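Local coordinates for transaminase (Bacillus megaterium, PDB 5G0A), which probably transfers amino groups between amines and carbonyl compounds with S selectivity, using pyridoxal-5'-phosphate as cofactor, at residues B[118-121]-B[122-125]; B[268-271]-B[272-275]; B[141-144]-B[145-149]; B[55-59]-B[60-64]. One frame throughout, in Å; residues are numbered along the deposited sequence.

Contact 1. Residues B[118-121]-B[122-125]. With PLP (pyridoxal-5'-phosphate), chain K.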
loop_
_atom_site.group_PDB
_atom_site.type_symbol
_atom_site.label_atom_id
_atom_site.label_comp_id
_atom_site.label_asym_id
_atom_site.label_seq_id
_atom_site.Cartn_x
_atom_site.Cartn_y
_atom_site.Cartn_z
ATOM N N VAL B 118 8.365 -21.387 15.577
ATOM C CA VAL B 118 7.236 -21.491 14.658
ATOM C C VAL B 118 7.407 -22.749 13.814
ATOM O O VAL B 118 8.219 -23.613 14.150
ATOM C CB VAL B 118 7.096 -20.199 13.797
ATOM C CG1 VAL B 118 6.592 -19.035 14.661
ATOM C CG2 VAL B 118 8.429 -19.826 13.132
ATOM N N SER B 119 6.646 -22.892 12.718
ATOM C CA SER B 119 6.699 -24.189 12.005
ATOM C C SER B 119 7.501 -24.201 10.724
ATOM O O SER B 119 7.818 -25.278 10.223
ATOM C CB SER B 119 5.275 -24.722 11.686
ATOM O OG SER B 119 4.580 -24.996 12.884
ATOM N N THR B 120 7.804 -23.019 10.172
ATOM C CA THR B 120 8.488 -22.928 8.893
ATOM C C THR B 120 9.461 -21.739 8.846
ATOM O O THR B 120 9.385 -20.842 9.683
ATOM C CB THR B 120 7.504 -22.791 7.699
ATOM O OG1 THR B 120 6.858 -21.503 7.724
ATOM C CG2 THR B 120 6.392 -23.893 7.711
ATOM N N GLY B 121 10.355 -21.744 7.849
ATOM C CA GLY B 121 11.303 -20.645 7.684
ATOM C C GLY B 121 10.574 -19.356 7.326
ATOM O O GLY B 121 10.936 -18.286 7.819
ATOM N N SER B 122 9.537 -19.458 6.481
ATOM C CA SER B 122 8.770 -18.264 6.107
ATOM C C SER B 122 8.078 -17.687 7.329
ATOM O O SER B 122 8.071 -16.482 7.510
ATOM C CB SER B 122 7.723 -18.559 5.030
ATOM O OG SER B 122 8.362 -18.849 3.802
ATOM N N GLU B 123 7.491 -18.551 8.155
ATOM C CA GLU B 123 6.899 -18.083 9.427
ATOM C C GLU B 123 7.937 -17.423 10.337
ATOM O O GLU B 123 7.629 -16.445 11.018
ATOM C CB GLU B 123 6.179 -19.210 10.159
ATOM C CG GLU B 123 4.821 -19.546 9.506
ATOM C CD GLU B 123 3.988 -20.506 10.337
ATOM O OE1 GLU B 123 4.547 -21.152 11.253
ATOM O OE2 GLU B 123 2.762 -20.578 10.092
ATOM N N ALA B 124 9.153 -17.955 10.353
ATOM C CA ALA B 124 10.224 -17.327 11.148
ATOM C C ALA B 124 10.546 -15.924 10.636
ATOM O O ALA B 124 10.768 -14.992 11.441
ATOM C CB ALA B 124 11.494 -18.181 11.129
ATOM N N VAL B 125 10.638 -15.775 9.320
ATOM C CA VAL B 125 10.888 -14.442 8.706
ATOM C C VAL B 125 9.710 -13.485 8.991
ATOM O O VAL B 125 9.918 -12.333 9.347
ATOM C CB VAL B 125 11.172 -14.581 7.200
ATOM C CG1 VAL B 125 11.215 -13.214 6.490
ATOM C CG2 VAL B 125 12.524 -15.305 6.985
HETATM N N1 PLP K . 14.817 -17.870 3.966
HETATM C C2 PLP K . 15.804 -18.489 3.275
HETATM C C2A PLP K . 17.165 -17.838 3.157
HETATM C C3 PLP K . 15.574 -19.838 2.708
HETATM O O3 PLP K . 16.532 -20.511 2.054
HETATM C C4 PLP K . 14.249 -20.455 2.872
HETATM C C4A PLP K . 13.984 -21.863 2.337
HETATM C C5 PLP K . 13.250 -19.644 3.608
HETATM C C6 PLP K . 13.583 -18.387 4.091
HETATM C C5A PLP K . 11.816 -20.117 3.801
HETATM O O4P PLP K . 11.707 -21.321 4.530
HETATM P P PLP K . 10.374 -22.210 4.301
HETATM O O1P PLP K . 10.566 -23.246 5.376
HETATM O O2P PLP K . 9.143 -21.340 4.480
HETATM O O3P PLP K . 10.490 -22.759 2.904
HETATM O O HOH W 1 3.756 -22.507 13.502
#
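Glu123 turns back from the first turn of helix 121-136 to meet Ser119 and Thr120, the residues that lead into it. Its CG lies anti to its own carbonyl carbon (chi1 -75°) and the chain runs on extended, which carries OE1 to the backbone N of Ser119, a hydrogen bond of 3.1 Å. A water held by Ser119 OG donates to the same OE1. Thr120 is the N-cap: its OG1 accepts from Glu123 N at 3.0 Å, while Thr120 O takes Ala124 N. Across the subunit interface the pair is swapped, since OG1 of Thr120 also bonds Glu123 OE2 of the second subunit, and Glu123 OE2 bonds Thr120 OG1 there. Val118 CG2 packs against Ala124, 3.4 Å from its N. Gly121 sits hard against the cofactor; a beta carbon here would come to 2.2 Å from PLP O4P. Its N donates to PLP O1P at 2.9 Å, and Ser122 grips PLP O2P twice, through N at 2.8 Å and OG at 2.7 Å. Two N-H groups at a helix N terminus and the Ser122 hydroxyl thus grip the phosphate, with Thr330 of the second subunit also bonding PLP; the helix dipole would probably stabilise the negative charge.

Contact 2. Residues B[268-271]-B[272-275]; sequences NDEV and LTGF. Unlike the reference sequence in segment 268-271: Asn268 (reference Thr). With PLP (pyridoxal-5'-phosphate), chain K.
Glu270 and Thr273 meet almost at right angles, and Thr273 OG1 donates to Glu270 OE1 over 2.6 Å, striking it from above the carboxylate plane rather than within it. Bent at chi2 (-74°), the Glu270 chain brings the carboxylate back over the turn, where Gly283 N and Tyr284 N also bond it. The cofactor side is the tight one. Val271 lays CG1 over one face of the pyridine ring, 3.6 Å from PLP C4, while Leu272 CB comes to 3.3 Å from PLP O3. Asp269 OD2 faces PLP N1 at 2.8 Å and bonds His149 ND1; its OD1 accepts from Val271 N, closing an Asx turn. With an alanine at Asp269 the pyridine nitrogen would probably lose its carboxylate partner, and His149 ND1 and Val271 N would be left without their acceptor. The other side is looser and built with water: one molecule links Asn268 ND2, Asp269 O and Thr273 OG1, a second joins Asp269 O to Thr273 N, and the backbone bond from Gly274 N to Glu270 O is weak. An aspartate at a strand end facing the pyridine nitrogen is a hallmark of fold-type I PLP enzymes such as class-III aminotransferases.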
loop_
_atom_site.group_PDB
_atom_site.type_symbol
_atom_site.label_atom_id
_atom_site.label_comp_id
_atom_site.label_asym_id
_atom_site.label_seq_id
_atom_site.Cartn_x
_atom_site.Cartn_y
_atom_site.Cartn_z
ATOM N N ASN B 268 19.840 -11.154 10.145
ATOM C CA ASN B 268 20.393 -12.104 9.184
ATOM C C ASN B 268 19.547 -13.368 9.096
ATOM O O ASN B 268 19.217 -13.967 10.111
ATOM C CB ASN B 268 21.867 -12.474 9.434
ATOM C CG ASN B 268 22.449 -13.222 8.264
ATOM O OD1 ASN B 268 22.440 -12.729 7.116
ATOM N ND2 ASN B 268 22.917 -14.445 8.516
ATOM N N ASP B 269 19.174 -13.707 7.867
ATOM C CA ASP B 269 18.320 -14.852 7.592
ATOM C C ASP B 269 19.202 -16.092 7.487
ATOM O O ASP B 269 19.944 -16.249 6.510
ATOM C CB ASP B 269 17.555 -14.607 6.275
ATOM C CG ASP B 269 16.503 -15.690 5.987
ATOM O OD1 ASP B 269 16.520 -16.753 6.648
ATOM O OD2 ASP B 269 15.655 -15.447 5.101
ATOM N N GLU B 270 19.132 -16.943 8.516
ATOM C CA GLU B 270 19.943 -18.157 8.586
ATOM C C GLU B 270 19.139 -19.401 8.270
ATOM O O GLU B 270 19.542 -20.498 8.646
ATOM C CB GLU B 270 20.515 -18.323 9.999
ATOM C CG GLU B 270 21.635 -17.345 10.394
ATOM C CD GLU B 270 22.976 -17.648 9.721
ATOM O OE1 GLU B 270 23.208 -18.796 9.260
ATOM O OE2 GLU B 270 23.826 -16.731 9.660
ATOM N N VAL B 271 17.986 -19.254 7.625
ATOM C CA VAL B 271 17.161 -20.450 7.382
ATOM C C VAL B 271 17.921 -21.455 6.539
ATOM O O VAL B 271 17.864 -22.652 6.809
ATOM C CB VAL B 271 15.814 -20.106 6.698
ATOM C CG1 VAL B 271 15.103 -21.382 6.224
ATOM C CG2 VAL B 271 14.929 -19.343 7.670
ATOM N N LEU B 272 18.641 -20.973 5.524
ATOM C CA LEU B 272 19.445 -21.881 4.718
ATOM C C LEU B 272 20.868 -22.082 5.250
ATOM O O LEU B 272 21.346 -23.227 5.315
ATOM C CB LEU B 272 19.445 -21.467 3.249
ATOM C CG LEU B 272 20.016 -22.506 2.276
ATOM C CD1 LEU B 272 19.173 -22.586 1.002
ATOM C CD2 LEU B 272 21.475 -22.190 1.982
ATOM N N THR B 273 21.540 -21.003 5.642
ATOM C CA THR B 273 22.957 -21.141 6.052
ATOM C C THR B 273 23.155 -21.653 7.474
ATOM O O THR B 273 24.301 -21.899 7.899
ATOM C CB THR B 273 23.722 -19.813 5.911
ATOM O OG1 THR B 273 23.036 -18.810 6.672
ATOM C CG2 THR B 273 23.814 -19.408 4.435
ATOM N N GLY B 274 22.059 -21.805 8.217
ATOM C CA GLY B 274 22.126 -22.187 9.606
ATOM C C GLY B 274 22.467 -23.649 9.854
ATOM O O GLY B 274 22.314 -24.498 8.979
ATOM N N PHE B 275 22.918 -23.916 11.072
ATOM C CA PHE B 275 23.137 -25.285 11.568
ATOM C C PHE B 275 24.127 -26.101 10.770
ATOM O O PHE B 275 23.825 -27.190 10.284
ATOM C CB PHE B 275 21.792 -25.995 11.862
ATOM C CG PHE B 275 20.985 -25.244 12.864
ATOM C CD1 PHE B 275 21.308 -25.312 14.209
ATOM C CD2 PHE B 275 19.979 -24.348 12.440
ATOM C CE1 PHE B 275 20.619 -24.557 15.145
ATOM C CE2 PHE B 275 19.285 -23.586 13.376
ATOM C CZ PHE B 275 19.586 -23.703 14.724
HETATM N N1 PLP K . 14.817 -17.870 3.966
HETATM C C2 PLP K . 15.804 -18.489 3.275
HETATM C C2A PLP K . 17.165 -17.838 3.157
HETATM C C3 PLP K . 15.574 -19.838 2.708
HETATM O O3 PLP K . 16.532 -20.511 2.054
HETATM C C4 PLP K . 14.249 -20.455 2.872
HETATM C C4A PLP K . 13.984 -21.863 2.337
HETATM C C5 PLP K . 13.250 -19.644 3.608
HETATM C C6 PLP K . 13.583 -18.387 4.091
HETATM C C5A PLP K . 11.816 -20.117 3.801
HETATM O O4P PLP K . 11.707 -21.321 4.530
HETATM P P PLP K . 10.374 -22.210 4.301
HETATM O O1P PLP K . 10.566 -23.246 5.376
HETATM O O2P PLP K . 9.143 -21.340 4.480
HETATM O O3P PLP K . 10.490 -22.759 2.904
HETATM O O HOH W 2 22.687 -16.201 6.110
HETATM O O HOH W 3 20.083 -18.506 4.999
HETATM O O HOH W 4 19.466 -24.318 8.285
#

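Contact 3. Residues B[141-144]-B[145-149]; sequences VVTR and EHDYH. With PLP (pyridoxal-5'-phosphate), chain K.
Two bends in the Arg144 side chain, at chi2 (89°) and chi3 (47°), fold its guanidinium back over the turn to Asp147. The result is a salt bridge. Arg144 NE donates to Asp147 OD2 at 2.8 Å in an almost straight bond, with the oxygen lying in the guanidinium plane, while NE approaches the carboxylate on the syn side, somewhat out of its plane. NH2 adds a weak, bent bond of 2.9 Å to Asp147 OD1, the two flat groups being turned 60° apart. The backbone between them makes a type II turn, in which Asp147 N donates to Arg144 O at 3.0 Å. Asp147 OD2 has a second donor: His149 NE2 reaches it at 2.7 Å from the opposite face of the carboxylate. Thr143 OG1, bonded to Val158 O, lies at the edge of the His149 ring, 3.6 Å from CD2. Asp147 OD1 also accepts from Gln240 NE2, and Tyr251 OH takes Arg144 NH1. With a leucine in place of Asp147, Arg144 would probably lose its carboxylate mate and His149 NE2 its acceptor, so that the ring would be held at ND1 alone among its nitrogens. Tyr148, next in the chain, sets its ring edge toward the cofactor, with CE2 3.8 Å from PLP C4. His149 bridges Asp147 and Asp269, an arrangement consistent with a second shell in which the arginine-aspartate pair steadies the histidine and, through it, the carboxylate beside the pyridine nitrogen.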
loop_
_atom_site.group_PDB
_atom_site.type_symbol
_atom_site.label_atom_id
_atom_site.label_comp_id
_atom_site.label_asym_id
_atom_site.label_seq_id
_atom_site.Cartn_x
_atom_site.Cartn_y
_atom_site.Cartn_z
ATOM N N VAL B 141 11.593 -1.932 5.774
ATOM C CA VAL B 141 12.663 -2.923 5.869
ATOM C C VAL B 141 13.407 -2.919 4.529
ATOM O O VAL B 141 12.791 -2.845 3.441
ATOM C CB VAL B 141 12.119 -4.346 6.194
ATOM C CG1 VAL B 141 13.248 -5.379 6.082
ATOM C CG2 VAL B 141 11.471 -4.383 7.596
ATOM N N VAL B 142 14.727 -2.990 4.609
ATOM C CA VAL B 142 15.596 -2.995 3.435
ATOM C C VAL B 142 16.051 -4.422 3.177
ATOM O O VAL B 142 16.612 -5.081 4.075
ATOM C CB VAL B 142 16.838 -2.104 3.679
ATOM C CG1 VAL B 142 17.768 -2.148 2.472
ATOM C CG2 VAL B 142 16.404 -0.685 3.993
ATOM N N THR B 143 15.799 -4.874 1.949
ATOM C CA THR B 143 16.291 -6.159 1.465
ATOM C C THR B 143 17.252 -5.926 0.283
ATOM O O THR B 143 17.613 -4.770 -0.015
ATOM C CB THR B 143 15.103 -7.036 1.047
ATOM O OG1 THR B 143 15.547 -8.390 0.881
ATOM C CG2 THR B 143 14.454 -6.491 -0.263
ATOM N N ARG B 144 17.710 -6.997 -0.364
ATOM C CA ARG B 144 18.600 -6.857 -1.527
ATOM C C ARG B 144 18.035 -7.565 -2.746
ATOM O O ARG B 144 17.373 -8.592 -2.623
ATOM C CB ARG B 144 20.021 -7.402 -1.249
ATOM C CG ARG B 144 20.789 -6.666 -0.141
ATOM C CD ARG B 144 20.537 -7.259 1.253
ATOM N NE ARG B 144 20.651 -8.728 1.226
ATOM C CZ ARG B 144 21.800 -9.402 1.180
ATOM N NH1 ARG B 144 22.973 -8.754 1.181
ATOM N NH2 ARG B 144 21.786 -10.735 1.119
ATOM N N GLU B 145 18.355 -7.037 -3.924
ATOM C CA GLU B 145 18.122 -7.739 -5.186
ATOM C C GLU B 145 18.608 -9.191 -5.065
ATOM O O GLU B 145 19.698 -9.429 -4.552
ATOM C CB GLU B 145 18.854 -7.041 -6.352
ATOM C CG GLU B 145 18.397 -7.596 -7.701
ATOM C CD GLU B 145 19.232 -7.184 -8.907
ATOM O OE1 GLU B 145 20.397 -6.765 -8.749
ATOM O OE2 GLU B 145 18.701 -7.293 -10.034
ATOM N N HIS B 146 17.781 -10.119 -5.544
ATOM C CA HIS B 146 18.019 -11.570 -5.551
ATOM C C HIS B 146 17.914 -12.285 -4.203
ATOM O O HIS B 146 18.152 -13.503 -4.149
ATOM C CB HIS B 146 19.355 -11.951 -6.219
ATOM C CG HIS B 146 19.592 -11.286 -7.542
ATOM N ND1 HIS B 146 18.621 -11.181 -8.512
ATOM C CD2 HIS B 146 20.705 -10.715 -8.059
ATOM C CE1 HIS B 146 19.126 -10.566 -9.572
ATOM N NE2 HIS B 146 20.385 -10.274 -9.322
ATOM N N ASP B 147 17.540 -11.576 -3.135
ATOM C CA ASP B 147 17.340 -12.250 -1.850
ATOM C C ASP B 147 16.101 -13.125 -1.941
ATOM O O ASP B 147 15.115 -12.751 -2.574
ATOM C CB ASP B 147 17.117 -11.263 -0.696
ATOM C CG ASP B 147 18.398 -10.831 -0.018
ATOM O OD1 ASP B 147 19.493 -11.075 -0.562
ATOM O OD2 ASP B 147 18.307 -10.282 1.104
ATOM N N TYR B 148 16.174 -14.265 -1.266
ATOM C CA TYR B 148 15.004 -15.113 -1.014
ATOM C C TYR B 148 14.833 -15.233 0.496
ATOM O O TYR B 148 15.773 -15.629 1.204
ATOM C CB TYR B 148 15.165 -16.491 -1.666
ATOM C CG TYR B 148 13.896 -17.317 -1.477
ATOM C CD1 TYR B 148 12.776 -17.077 -2.286
ATOM C CD2 TYR B 148 13.790 -18.262 -0.453
ATOM C CE1 TYR B 148 11.583 -17.765 -2.093
ATOM C CE2 TYR B 148 12.597 -18.989 -0.264
ATOM C CZ TYR B 148 11.502 -18.720 -1.088
ATOM O OH TYR B 148 10.309 -19.398 -0.931
ATOM N N HIS B 149 13.653 -14.856 0.994
ATOM C CA HIS B 149 13.376 -14.918 2.412
ATOM C C HIS B 149 12.076 -15.671 2.695
ATOM O O HIS B 149 11.564 -15.614 3.801
ATOM C CB HIS B 149 13.350 -13.501 3.045
ATOM C CG HIS B 149 14.678 -12.810 2.993
ATOM N ND1 HIS B 149 15.775 -13.266 3.696
ATOM C CD2 HIS B 149 15.092 -11.703 2.321
ATOM C CE1 HIS B 149 16.814 -12.483 3.440
ATOM N NE2 HIS B 149 16.421 -11.522 2.618
HETATM N N1 PLP K . 14.817 -17.870 3.966
HETATM C C2 PLP K . 15.804 -18.489 3.275
HETATM C C2A PLP K . 17.165 -17.838 3.157
HETATM C C3 PLP K . 15.574 -19.838 2.708
HETATM O O3 PLP K . 16.532 -20.511 2.054
HETATM C C4 PLP K . 14.249 -20.455 2.872
HETATM C C4A PLP K . 13.984 -21.863 2.337
HETATM C C5 PLP K . 13.250 -19.644 3.608
HETATM C C6 PLP K . 13.583 -18.387 4.091
HETATM C C5A PLP K . 11.816 -20.117 3.801
HETATM O O4P PLP K . 11.707 -21.321 4.530
HETATM P P PLP K . 10.374 -22.210 4.301
HETATM O O1P PLP K . 10.566 -23.246 5.376
HETATM O O2P PLP K . 9.143 -21.340 4.480
HETATM O O3P PLP K . 10.490 -22.759 2.904
#

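Contact 4. Residues B[55-59]-B[60-64]; sequences FFNQL and YCVNL
Asn57 OD1 is gripped by Val62 N at 2.9 Å and also by Arg277 NH2. Val62 N comes from well above the amide's carbonyl plane, while Asn57 ND2 donates to Val62 O at 3.3 Å, so the side chain clasps both polar backbone atoms of one residue. CG lies anti to the backbone N (chi1 -160°), which aims the amide across the turn. Along the backbone, Tyr60 N bonds Phe56 O at 3.0 Å and Cys61 N bonds Asn57 O at 3.1 Å. Phe56 O also lies 3.4 Å above the plane of the Tyr60 ring, toward its rim. Tyr60 OH, hydrogen-bonded to Arg442 O, meets the Phe56 ring at its edge, 3.5 Å from CD1. Further round, Cys61 SG receives a weak bond from Leu59 N, and Gln58 CG runs alongside Val62 CG2 at 4.0 Å before Gln58 OE1 accepts from Trp86 N of the second subunit. The Leu59 side chain lies against a tetraethylene glycol, probably from the crystallisation liquor, and about 6 Å from PLP. Asn57, itself held by Arg277, is thus likely to stabilise this irregular turn, where Asn57, Gln58 and Tyr60 all have positive phi, by pairing its amide with buried backbone groups.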
loop_
_atom_site.group_PDB
_atom_site.type_symbol
_atom_site.label_atom_id
_atom_site.label_comp_id
_atom_site.label_asym_id
_atom_site.label_seq_id
_atom_site.Cartn_x
_atom_site.Cartn_y
_atom_site.Cartn_z
ATOM N N PHE B 55 22.570 -34.566 -4.214
ATOM C CA PHE B 55 23.439 -33.429 -3.936
ATOM C C PHE B 55 22.718 -32.077 -4.064
ATOM O O PHE B 55 23.345 -31.045 -4.339
ATOM C CB PHE B 55 24.784 -33.505 -4.703
ATOM C CG PHE B 55 25.904 -34.084 -3.882
ATOM C CD1 PHE B 55 25.772 -35.343 -3.294
ATOM C CD2 PHE B 55 27.087 -33.368 -3.673
ATOM C CE1 PHE B 55 26.785 -35.884 -2.510
ATOM C CE2 PHE B 55 28.118 -33.912 -2.903
ATOM C CZ PHE B 55 27.961 -35.167 -2.313
ATOM N N PHE B 56 21.396 -32.107 -3.859
ATOM C CA PHE B 56 20.645 -30.905 -3.448
ATOM C C PHE B 56 20.336 -30.929 -1.955
ATOM O O PHE B 56 19.948 -29.883 -1.404
ATOM C CB PHE B 56 19.325 -30.784 -4.189
ATOM C CG PHE B 56 19.479 -30.560 -5.661
ATOM C CD1 PHE B 56 19.685 -29.289 -6.166
ATOM C CD2 PHE B 56 19.416 -31.636 -6.544
ATOM C CE1 PHE B 56 19.834 -29.083 -7.527
ATOM C CE2 PHE B 56 19.554 -31.441 -7.908
ATOM C CZ PHE B 56 19.768 -30.159 -8.402
ATOM N N ASN B 57 20.483 -32.105 -1.315
ATOM C CA ASN B 57 20.052 -32.315 0.091
ATOM C C ASN B 57 18.596 -31.809 0.205
ATOM O O ASN B 57 18.235 -31.091 1.145
ATOM C CB ASN B 57 21.014 -31.595 1.071
ATOM C CG ASN B 57 20.957 -32.136 2.491
ATOM O OD1 ASN B 57 20.924 -31.367 3.446
ATOM N ND2 ASN B 57 20.986 -33.473 2.645
ATOM N N GLN B 58 17.783 -32.222 -0.766
ATOM C CA GLN B 58 16.402 -31.707 -1.011
ATOM C C GLN B 58 16.394 -30.208 -1.311
ATOM O O GLN B 58 16.487 -29.820 -2.466
ATOM C CB GLN B 58 15.432 -32.075 0.128
ATOM C CG GLN B 58 15.219 -33.597 0.186
ATOM C CD GLN B 58 14.560 -34.082 -1.090
ATOM O OE1 GLN B 58 13.422 -33.749 -1.367
ATOM N NE2 GLN B 58 15.288 -34.875 -1.883
ATOM N N LEU B 59 16.278 -29.391 -0.266
ATOM C CA LEU B 59 16.345 -27.935 -0.401
ATOM C C LEU B 59 17.414 -27.424 0.548
ATOM O O LEU B 59 17.187 -26.470 1.293
ATOM C CB LEU B 59 14.962 -27.300 -0.114
ATOM C CG LEU B 59 13.862 -27.718 -1.110
ATOM C CD1 LEU B 59 12.482 -27.267 -0.622
ATOM C CD2 LEU B 59 14.131 -27.173 -2.511
ATOM N N TYR B 60 18.588 -28.071 0.519
ATOM C CA TYR B 60 19.708 -27.710 1.392
ATOM C C TYR B 60 19.251 -27.725 2.828
ATOM O O TYR B 60 19.560 -26.821 3.590
ATOM C CB TYR B 60 20.283 -26.334 0.980
ATOM C CG TYR B 60 20.422 -26.274 -0.521
ATOM C CD1 TYR B 60 21.517 -26.854 -1.143
ATOM C CD2 TYR B 60 19.412 -25.734 -1.323
ATOM C CE1 TYR B 60 21.629 -26.871 -2.529
ATOM C CE2 TYR B 60 19.514 -25.744 -2.711
ATOM C CZ TYR B 60 20.618 -26.316 -3.301
ATOM O OH TYR B 60 20.749 -26.327 -4.667
ATOM N N CYS B 61 18.525 -28.781 3.204
ATOM C CA CYS B 61 17.730 -28.729 4.433
ATOM C C CYS B 61 17.703 -30.012 5.262
ATOM O O CYS B 61 17.075 -30.053 6.324
ATOM C CB CYS B 61 16.286 -28.274 4.124
ATOM S SG CYS B 61 15.363 -29.379 3.023
ATOM N N VAL B 62 18.390 -31.044 4.806
ATOM C CA VAL B 62 18.406 -32.282 5.575
ATOM C C VAL B 62 19.822 -32.456 6.144
ATOM O O VAL B 62 20.518 -33.467 5.870
ATOM C CB VAL B 62 17.946 -33.469 4.692
ATOM C CG1 VAL B 62 17.647 -34.698 5.545
ATOM C CG2 VAL B 62 16.693 -33.097 3.886
ATOM N N ASN B 63 20.241 -31.457 6.924
ATOM C CA ASN B 63 21.646 -31.300 7.363
ATOM C C ASN B 63 22.231 -32.542 8.051
ATOM O O ASN B 63 23.357 -32.964 7.755
ATOM C CB ASN B 63 21.767 -30.076 8.284
ATOM C CG ASN B 63 21.375 -28.781 7.570
ATOM O OD1 ASN B 63 20.506 -28.784 6.683
ATOM N ND2 ASN B 63 22.012 -27.670 7.951
ATOM N N LEU B 64 21.447 -33.136 8.939
ATOM C CA LEU B 64 21.908 -34.291 9.717
ATOM C C LEU B 64 22.012 -35.586 8.906
ATOM O O LEU B 64 22.568 -36.583 9.395
ATOM C CB LEU B 64 20.969 -34.513 10.902
ATOM C CG LEU B 64 21.584 -35.154 12.154
ATOM C CD1 LEU B 64 22.422 -34.120 12.916
ATOM C CD2 LEU B 64 20.459 -35.674 13.023
#

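Along the chain the four contacts come in series, with no nesting or crossing. Contact 4 (55-64) closes the turn after strand 51-54 and packs against the second subunit. Contact 1 (118-125) joins the end of strand 112-118 to helix 121-136, also at that subunit interface. Contact 3 (141-149) turns the chain out of strand 140-144, and contact 2 (268-275) does so after strand 265-269 of the same sheet. Contacts 1, 2 and 3 converge on one cofactor and touch one another, Val125 packing on both Asp269 and His149. Contact 4 joins through contact 2, where Asn63 ND2 reaches Phe275 O, and has no touch with contacts 1 or 3.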